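Local coordinates for protein polyhedrin (PDB 4ZQX) that forms the crystalline protein matrix of cypovirus polyhedra, the occlusion bodies that shelter virus particles, and binds ATP in the crystal, at residues F104-R107 with G108-W112; L135-I138 with R139-S143. All coordinates share one frame; numbering follows the deposited sequence. Where two conformers were deposited one is given.

Interaction 1 of 2, residues F104-R107 with G108-W112; sequences FYLR and GNVDW
V110 N reaches back to G108 O at 2.9 Å, a weak bond around N109, the centre of an inverse gamma turn, and the chain that follows brings V110 and W112 back to L106. G108 supplies the bend just before it, with a positive phi of 134° that suits a residue without a side chain. L106 points into the returning loop, and its branch CD2 touches W112 CZ3 at 3.9 Å. L106 CB lies at the same separation, 3.9 Å, from W112 CZ3, so two carbons of the leucine meet the six-membered end of the indole. The two side chains slide past each other in opposite directions. W112 holds its CG beside its own backbone N (chi1 -53°), which turns the ring toward L106 on the strand. V110 lies over one face of that ring, its CB 3.6 Å above the W112 plane toward the rim, and V110 CG1 comes within 4.4 Å of L106 CD2. L106 O meets the indole in its plane, at the edge, with W112 CH2 4.0 Å away. K161 makes a cation-pi contact with the same indole and F149 meets it edge-to-face. R107 leaves in another direction, its chain extended from CG to NE, and NH2 bonds S154 O at the border of the ATP pocket; its side chain ends about 7 Å from the bound nucleotide. Apolar contact thus ties the loop to its strand, while R107 gives its hydrogen bond to the ATP-binding loop.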
ATOM      1  N   PHE A 104     -15.546  14.783   2.783  1.00 29.72           N
ATOM      2  CA  PHE A 104     -15.170  13.571   3.492  1.00 30.34           C
ATOM      3  C   PHE A 104     -16.418  12.994   4.140  1.00 30.07           C
ATOM      4  O   PHE A 104     -16.983  13.615   5.027  1.00 31.16           O
ATOM      5  CB  PHE A 104     -14.132  13.876   4.584  1.00 32.21           C
ATOM      6  CG  PHE A 104     -12.834  14.403   4.057  1.00 31.61           C
ATOM      7  CD1 PHE A 104     -12.692  15.739   3.733  1.00 30.42           C
ATOM      8  CD2 PHE A 104     -11.756  13.560   3.877  1.00 31.20           C
ATOM      9  CE1 PHE A 104     -11.505  16.215   3.238  1.00 31.83           C
ATOM     10  CE2 PHE A 104     -10.576  14.036   3.384  1.00 32.24           C
ATOM     11  CZ  PHE A 104     -10.453  15.369   3.061  1.00 31.22           C
ATOM     12  N   TYR A 105     -16.831  11.809   3.697  1.00 28.44           N
ATOM     13  CA  TYR A 105     -18.024  11.144   4.209  1.00 29.25           C
ATOM     14  C   TYR A 105     -17.621   9.935   5.048  1.00 30.26           C
ATOM     15  O   TYR A 105     -16.951   9.046   4.546  1.00 31.29           O
ATOM     16  CB  TYR A 105     -18.913  10.720   3.039  1.00 31.69           C
ATOM     17  CG  TYR A 105     -19.531  11.909   2.344  1.00 30.90           C
ATOM     18  CD1 TYR A 105     -20.614  12.567   2.908  1.00 31.66           C
ATOM     19  CD2 TYR A 105     -19.018  12.398   1.149  1.00 30.91           C
ATOM     20  CE1 TYR A 105     -21.179  13.673   2.306  1.00 31.40           C
ATOM     21  CE2 TYR A 105     -19.596  13.490   0.524  1.00 32.35           C
ATOM     22  CZ  TYR A 105     -20.674  14.131   1.120  1.00 31.18           C
ATOM     23  OH  TYR A 105     -21.282  15.238   0.546  1.00 32.16           O
ATOM     24  N   LEU A 106     -18.006   9.934   6.325  1.00 30.83           N
ATOM     25  CA  LEU A 106     -17.654   8.856   7.252  1.00 29.95           C
ATOM     26  C   LEU A 106     -18.916   8.175   7.756  1.00 30.61           C
ATOM     27  O   LEU A 106     -19.858   8.856   8.174  1.00 30.74           O
ATOM     28  CB  LEU A 106     -16.877   9.407   8.463  1.00 32.00           C
ATOM     29  CG  LEU A 106     -15.421   9.845   8.276  1.00 35.09           C
ATOM     30  CD1 LEU A 106     -15.312  11.092   7.414  1.00 38.30           C
ATOM     31  CD2 LEU A 106     -14.767  10.089   9.632  1.00 37.06           C
ATOM     32  N   ARG A 107     -18.947   6.844   7.728  1.00 30.55           N
ATOM     33  CA  ARG A 107     -20.146   6.139   8.156  1.00 30.10           C
ATOM     34  C   ARG A 107     -19.768   4.901   8.939  1.00 29.39           C
ATOM     35  O   ARG A 107     -19.011   4.070   8.459  1.00 31.47           O
ATOM     36  CB  ARG A 107     -21.018   5.736   6.949  1.00 30.06           C
ATOM     37  CG  ARG A 107     -22.433   5.287   7.330  1.00 31.24           C
ATOM     38  CD  ARG A 107     -23.148   4.541   6.183  1.00 32.81           C
ATOM     39  NE  ARG A 107     -24.579   4.397   6.451  1.00 34.99           N
ATOM     40  CZ  ARG A 107     -25.125   3.424   7.176  1.00 36.44           C
ATOM     41  NH1 ARG A 107     -24.368   2.471   7.698  1.00 35.97           N
ATOM     42  NH2 ARG A 107     -26.436   3.401   7.371  1.00 36.53           N
ATOM     43  N   GLY A 108     -20.327   4.770  10.132  1.00 29.16           N
ATOM     44  CA  GLY A 108     -20.092   3.597  10.942  1.00 31.15           C
ATOM     45  C   GLY A 108     -19.773   3.894  12.383  1.00 31.10           C
ATOM     46  O   GLY A 108     -20.093   4.970  12.904  1.00 30.72           O
ATOM     47  N   ASN A 109     -19.141   2.911  13.032  1.00 29.97           N
ATOM     48  CA  ASN A 109     -18.890   2.968  14.466  1.00 31.11           C
ATOM     49  C   ASN A 109     -17.590   3.711  14.781  1.00 30.06           C
ATOM     50  O   ASN A 109     -16.667   3.157  15.364  1.00 30.51           O
ATOM     51  CB  ASN A 109     -18.888   1.551  15.042  1.00 33.28           C
ATOM     52  CG  ASN A 109     -19.044   1.530  16.547  1.00 35.89           C
ATOM     53  OD1 ASN A 109     -19.561   2.473  17.144  1.00 36.31           O
ATOM     54  ND2 ASN A 109     -18.599   0.446  17.169  1.00 38.39           N
ATOM     55  N   VAL A 110     -17.561   4.991  14.404  1.00 28.38           N
ATOM     56  CA  VAL A 110     -16.373   5.835  14.465  1.00 28.87           C
ATOM     57  C   VAL A 110     -16.165   6.511  15.817  1.00 29.38           C
ATOM     58  O   VAL A 110     -17.111   6.921  16.469  1.00 30.05           O
ATOM     59  CB  VAL A 110     -16.462   6.921  13.370  1.00 29.46           C
ATOM     60  CG1 VAL A 110     -15.299   7.946  13.460  1.00 31.06           C
ATOM     61  CG2 VAL A 110     -16.547   6.272  11.989  1.00 31.18           C
ATOM     62  N   ASP A 111     -14.906   6.619  16.232  1.00 28.82           N
ATOM     63  CA  ASP A 111     -14.558   7.418  17.400  1.00 29.29           C
ATOM     64  C   ASP A 111     -14.455   8.873  16.938  1.00 28.27           C
ATOM     65  O   ASP A 111     -13.405   9.318  16.445  1.00 30.71           O
ATOM     66  CB  ASP A 111     -13.233   6.970  18.013  1.00 29.42           C
ATOM     67  CG  ASP A 111     -12.926   7.694  19.317  1.00 31.58           C
ATOM     68  OD1 ASP A 111     -13.579   8.727  19.609  1.00 32.95           O
ATOM     69  OD2 ASP A 111     -12.036   7.231  20.058  1.00 32.45           O
ATOM     70  N   TRP A 112     -15.550   9.614  17.080  1.00 29.11           N
ATOM     71  CA  TRP A 112     -15.594  10.989  16.592  1.00 29.77           C
ATOM     72  C   TRP A 112     -14.665  11.921  17.364  1.00 30.93           C
ATOM     73  O   TRP A 112     -14.321  12.991  16.870  1.00 32.01           O
ATOM     74  CB  TRP A 112     -17.031  11.532  16.619  1.00 30.50           C
ATOM     75  CG  TRP A 112     -17.989  10.640  15.899  1.00 31.24           C
ATOM     76  CD1 TRP A 112     -18.939   9.844  16.458  1.00 32.72           C
ATOM     77  CD2 TRP A 112     -18.074  10.439  14.487  1.00 31.26           C
ATOM     78  NE1 TRP A 112     -19.613   9.153  15.481  1.00 32.67           N
ATOM     79  CE2 TRP A 112     -19.105   9.503  14.261  1.00 31.58           C
ATOM     80  CE3 TRP A 112     -17.385  10.965  13.393  1.00 32.98           C
ATOM     81  CZ2 TRP A 112     -19.466   9.076  12.984  1.00 31.53           C
ATOM     82  CZ3 TRP A 112     -17.746  10.534  12.112  1.00 34.98           C
ATOM     83  CH2 TRP A 112     -18.792   9.604  11.927  1.00 33.02           C
TER

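Interaction 2 of 2, residues L135-I138 with R139-S143; sequences LDRI and RPPCS
Four positive torsions in a row, beginning with chi1 at 50°, curl R137 forward over the chain that follows and lay its guanidinium against P140, with CG wedged between the backbone N and the carbonyl carbon. The curl is fixed by R137 NE, which gives a nearly straight bond to I138 O (2.8 Å, 169° at the hydrogen). The acceptor lies close to the guanidinium plane, whereas the donor stands above the I138 carbonyl plane, 53° out of it. P140 CA sits 3.8 Å above one face of the R137 guanidinium, toward its rim, and P141 CD lies over that same group. Lower on the chain, R137 CD passes P140 CB at 4.1 Å, the two side chains crossing at a slant. I138 and R139 run side by side in the same direction, I138 CD1 coming to 3.7 Å from R139 NE. At R139 the backbone takes left-handed helical angles, turning the chain into the two prolines. P140 O is then gripped twice by one residue: S143 OG bonds it at 2.7 Å in the carbonyl plane, and S143 N bonds it at 2.9 Å, closing the turn 140-143 that holds the 3-10 segment 141-143. R139 sends its charge to another copy of the protein, with a salt bridge from NH2 to D24 OD1 and a hydrogen bond from NH1 to N196 O, both of the third subunit, the latter on that subunit's helix 194-200. Within its own chain the loop lies against strand 116-120, where P140 packs on D118, S143 pairs through its backbone with I117, and R120 NH1 bonds R137 O.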
ATOM      1  N   LEU A 135      10.497  19.815  10.329  1.00 32.16           N
ATOM      2  CA  LEU A 135       9.202  20.133  10.937  1.00 32.04           C
ATOM      3  C   LEU A 135       8.081  19.378  10.243  1.00 33.81           C
ATOM      4  O   LEU A 135       7.179  19.976   9.659  1.00 39.33           O
ATOM      5  CB  LEU A 135       8.924  21.637  10.858  1.00 33.08           C
ATOM      6  CG  LEU A 135       9.904  22.560  11.590  1.00 34.02           C
ATOM      7  CD1 LEU A 135       9.560  24.022  11.329  1.00 38.17           C
ATOM      8  CD2 LEU A 135       9.877  22.283  13.088  1.00 34.21           C
ATOM      9  N   ASP A 136       8.153  18.066  10.320  1.00 31.83           N
ATOM     10  CA  ASP A 136       7.223  17.180   9.640  1.00 29.25           C
ATOM     11  C   ASP A 136       6.723  16.170  10.680  1.00 31.48           C
ATOM     12  O   ASP A 136       7.522  15.488  11.332  1.00 31.48           O
ATOM     13  CB  ASP A 136       7.938  16.498   8.469  1.00 29.79           C
ATOM     14  CG  ASP A 136       7.028  15.589   7.659  1.00 30.48           C
ATOM     15  OD1 ASP A 136       5.882  15.978   7.352  1.00 30.44           O
ATOM     16  OD2 ASP A 136       7.467  14.463   7.317  1.00 33.51           O
ATOM     17  N   ARG A 137       5.407  16.093  10.843  1.00 30.83           N
ATOM     18  CA  ARG A 137       4.808  15.300  11.916  1.00 28.77           C
ATOM     19  C   ARG A 137       3.429  14.832  11.470  1.00 29.20           C
ATOM     20  O   ARG A 137       2.965  15.231  10.407  1.00 31.02           O
ATOM     21  CB  ARG A 137       4.736  16.103  13.229  1.00 29.84           C
ATOM     22  CG  ARG A 137       4.127  17.497  13.118  1.00 32.10           C
ATOM     23  CD  ARG A 137       2.604  17.517  13.240  1.00 33.09           C
ATOM     24  NE  ARG A 137       2.142  16.887  14.480  1.00 32.32           N
ATOM     25  CZ  ARG A 137       2.128  17.465  15.676  1.00 33.30           C
ATOM     26  NH1 ARG A 137       2.530  18.723  15.837  1.00 33.60           N
ATOM     27  NH2 ARG A 137       1.705  16.774  16.727  1.00 34.21           N
ATOM     28  N   ILE A 138       2.789  13.980  12.264  1.00 30.75           N
ATOM     29  CA  ILE A 138       1.439  13.525  11.950  1.00 29.15           C
ATOM     30  C   ILE A 138       0.502  13.983  13.073  1.00 29.54           C
ATOM     31  O   ILE A 138       0.949  14.404  14.152  1.00 30.48           O
ATOM     32  CB  ILE A 138       1.343  11.994  11.749  1.00 30.55           C
ATOM     33  CG1 ILE A 138       1.571  11.233  13.059  1.00 31.04           C
ATOM     34  CG2 ILE A 138       2.343  11.545  10.684  1.00 31.52           C
ATOM     35  CD1 ILE A 138       1.221   9.743  12.967  1.00 31.80           C
ATOM     36  N   ARG A 139      -0.791  13.907  12.792  1.00 29.30           N
ATOM     37  CA  ARG A 139      -1.838  14.185  13.771  1.00 29.24           C
ATOM     38  C   ARG A 139      -1.676  15.521  14.483  1.00 29.87           C
ATOM     39  O   ARG A 139      -1.642  15.575  15.702  1.00 32.02           O
ATOM     40  CB  ARG A 139      -1.924  13.027  14.777  1.00 30.35           C
ATOM     41  CG  ARG A 139      -2.398  11.758  14.116  1.00 30.35           C
ATOM     42  CD  ARG A 139      -2.557  10.580  15.054  1.00 31.34           C
ATOM     43  NE  ARG A 139      -1.301  10.082  15.608  1.00 32.24           N
ATOM     44  CZ  ARG A 139      -1.144   8.853  16.098  1.00 30.39           C
ATOM     45  NH1 ARG A 139      -2.169   8.006  16.105  1.00 31.19           N
ATOM     46  NH2 ARG A 139       0.035   8.470  16.580  1.00 32.13           N
ATOM     47  N   PRO A 140      -1.569  16.607  13.708  1.00 30.19           N
ATOM     48  CA  PRO A 140      -1.535  17.927  14.347  1.00 29.57           C
ATOM     49  C   PRO A 140      -2.871  18.225  15.033  1.00 28.39           C
ATOM     50  O   PRO A 140      -3.893  17.676  14.626  1.00 29.39           O
ATOM     51  CB  PRO A 140      -1.304  18.883  13.174  1.00 31.63           C
ATOM     52  CG  PRO A 140      -1.899  18.185  12.016  1.00 32.32           C
ATOM     53  CD  PRO A 140      -1.623  16.713  12.239  1.00 31.04           C
ATOM     54  N   PRO A 141      -2.864  19.086  16.060  1.00 31.51           N
ATOM     55  CA  PRO A 141      -4.069  19.360  16.839  1.00 31.75           C
ATOM     56  C   PRO A 141      -5.286  19.738  16.000  1.00 33.15           C
ATOM     57  O   PRO A 141      -6.397  19.374  16.342  1.00 33.60           O
ATOM     58  CB  PRO A 141      -3.648  20.544  17.714  1.00 35.51           C
ATOM     59  CG  PRO A 141      -2.200  20.380  17.894  1.00 34.97           C
ATOM     60  CD  PRO A 141      -1.696  19.807  16.597  1.00 32.62           C
ATOM     61  N   CYS A 142      -5.048  20.469  14.912  0.72 32.31           N
ATOM     62  CA  CYS A 142      -6.115  20.977  14.051  0.72 33.21           C
ATOM     63  C   CYS A 142      -6.838  19.877  13.290  0.72 32.20           C
ATOM     64  O   CYS A 142      -7.957  20.069  12.825  0.72 31.13           O
ATOM     65  CB  CYS A 142      -5.575  22.011  13.042  0.72 35.98           C
ATOM     66  SG  CYS A 142      -4.381  21.400  11.804  0.72 38.75           S
ATOM     67  N   SER A 143      -6.193  18.732  13.139  1.00 32.92           N
ATOM     68  CA  SER A 143      -6.725  17.680  12.286  1.00 31.23           C
ATOM     69  C   SER A 143      -7.907  16.938  12.932  1.00 30.30           C
ATOM     70  O   SER A 143      -8.672  16.267  12.240  1.00 31.17           O
ATOM     71  CB  SER A 143      -5.634  16.679  11.896  1.00 31.25           C
ATOM     72  OG  SER A 143      -5.180  15.941  13.018  1.00 32.45           O
TER

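Overall arrangement
From the N terminus, interaction 1 comes first, where strand 101-107 of the six-stranded sheet ends and the chain folds back on it before entering strand 116-120 of the three-stranded sheet. Interaction 2 opens only later, in the connection from strand 116-120 to strand 150-152. The two are in series, neither nested nor crossed, with centres 20 Å apart and nearest atoms about 8 Å apart. Each also faces a different neighbour: R107 packs on S134 of the second subunit, whereas residues 135-139 meet the third subunit. Interaction 1 joins the end of a six-stranded-sheet strand to the edge of the ATP pocket; interaction 2 sets its loop between strand 116-120 and the third subunit.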